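Local coordinates for Lmo1076 protein (Listeria monocytogenes serovar 1/2a, PDB 3FI7) that probably cleaves N-acetylglucosamine-containing glycan strands of peptidoglycan through its autoinhibited glucosaminidase-family catalytic domain, as part of a virulence-associated autolysin, at residues P8-L12 against E13-D17. Residues are numbered along the deposited sequence; the frame is centred on the assembly and turned at random.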
# COMPACT_ATOMS: atom_id res chain seq x y z
N PRO A 8 40.66 -11.94 17.48
CA PRO A 8 39.84 -12.44 16.36
C PRO A 8 40.64 -12.80 15.12
O PRO A 8 41.59 -12.09 14.77
CB PRO A 8 38.91 -11.25 16.06
CG PRO A 8 38.98 -10.38 17.27
CD PRO A 8 40.37 -10.54 17.79
N VAL A 9 40.27 -13.89 14.45
CA VAL A 9 40.93 -14.30 13.22
C VAL A 9 39.94 -14.31 12.06
O VAL A 9 38.93 -14.99 12.11
CB VAL A 9 41.61 -15.68 13.36
CG1 VAL A 9 42.43 -16.02 12.12
CG2 VAL A 9 42.49 -15.71 14.60
N PHE A 10 40.22 -13.54 11.01
CA PHE A 10 39.29 -13.43 9.90
C PHE A 10 39.34 -14.64 8.96
O PHE A 10 40.41 -15.17 8.65
CB PHE A 10 39.53 -12.13 9.12
CG PHE A 10 38.51 -11.87 8.04
CD1 PHE A 10 37.29 -11.28 8.35
CD2 PHE A 10 38.76 -12.23 6.73
CE1 PHE A 10 36.34 -11.04 7.36
CE2 PHE A 10 37.82 -12.00 5.73
CZ PHE A 10 36.60 -11.41 6.05
N SER A 11 38.16 -15.08 8.51
CA SER A 11 38.04 -16.21 7.59
C SER A 11 36.76 -16.12 6.78
O SER A 11 35.65 -16.10 7.34
CB SER A 11 38.06 -17.52 8.38
OG SER A 11 37.47 -18.57 7.65
N LEU A 12 36.88 -16.07 5.45
CA LEU A 12 35.70 -16.02 4.60
C LEU A 12 34.89 -17.30 4.72
O LEU A 12 33.66 -17.27 4.70
CB LEU A 12 36.07 -15.78 3.13
CG LEU A 12 36.50 -14.34 2.84
CD1 LEU A 12 37.04 -14.22 1.41
CD2 LEU A 12 35.35 -13.36 3.09
N GLU A 13 35.59 -18.42 4.87
CA GLU A 13 34.94 -19.72 4.98
C GLU A 13 34.01 -19.73 6.20
O GLU A 13 32.86 -20.17 6.12
CB GLU A 13 35.96 -20.85 5.07
CG GLU A 13 36.58 -21.25 3.72
CD GLU A 13 37.78 -20.39 3.31
OE1 GLU A 13 38.03 -19.33 3.92
OE2 GLU A 13 38.49 -20.79 2.36
N GLN A 14 34.50 -19.21 7.32
CA GLN A 14 33.71 -19.16 8.54
C GLN A 14 32.52 -18.21 8.40
O GLN A 14 31.42 -18.52 8.84
CB GLN A 14 34.59 -18.74 9.73
CG GLN A 14 33.89 -18.88 11.07
CD GLN A 14 34.72 -18.35 12.22
OE1 GLN A 14 35.92 -18.07 12.07
NE2 GLN A 14 34.10 -18.21 13.39
N ASN A 15 32.76 -17.05 7.79
CA ASN A 15 31.68 -16.09 7.53
C ASN A 15 30.52 -16.74 6.77
O ASN A 15 29.36 -16.60 7.15
CB ASN A 15 32.19 -14.87 6.77
CG ASN A 15 33.10 -13.99 7.61
OD1 ASN A 15 33.36 -14.28 8.78
ND2 ASN A 15 33.59 -12.91 7.02
N ARG A 16 30.86 -17.48 5.71
CA ARG A 16 29.84 -18.11 4.86
C ARG A 16 29.08 -19.16 5.65
O ARG A 16 27.86 -19.27 5.54
CB ARG A 16 30.48 -18.74 3.63
CG ARG A 16 31.21 -17.75 2.75
CD ARG A 16 31.84 -18.43 1.53
NE ARG A 16 32.63 -17.46 0.76
CZ ARG A 16 33.86 -17.66 0.32
NH1 ARG A 16 34.48 -16.70 -0.35
NH2 ARG A 16 34.47 -18.83 0.52
N ASP A 17 29.82 -19.93 6.45
CA ASP A 17 29.21 -20.95 7.30
C ASP A 17 28.27 -20.32 8.33
O ASP A 17 27.18 -20.83 8.56
CB ASP A 17 30.28 -21.81 7.97
CG ASP A 17 30.93 -22.79 7.00
OD1 ASP A 17 30.40 -22.94 5.87
OD2 ASP A 17 31.95 -23.41 7.36
O HOH W 1 35.80 -14.22 9.99
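With OG of S11 set trans to its own backbone N (chi1 158°), the hydroxyl reaches the amide of Q14; N15, with CG beside its backbone N, turns its amide back over the residues before the helix. S11 OG accepts from Q14 N at 3.1 Å with an N-H...O angle of 164°, a nearly straight bond; as S11 comes right before the helix, this is a capping bond. S11 O accepts from N15 N at 3.1 Å, and one residue on R16 N closes the next turn on L12 O. N15 adds a water bridge: N15 OD1 accepts a hydrogen bond from a water oxygen 2.7 Å away, and that water accepts from S11 N, tying the side chain to the amide just ahead of the helix. The other branch, N15 ND2, comes within 3.3 Å of F10 CE1, obliquely to the ring, with the amide and ring planes 84° apart. L12 CB lies 3.9 Å above one face of the R16 guanidinium, toward its rim. In this surface contact, whose centre lies about 40 Å from the centre of the chain, the S11 OG–Q14 N bond makes a serine N-cap, from which the backbone bonds carry helix 12-22 on.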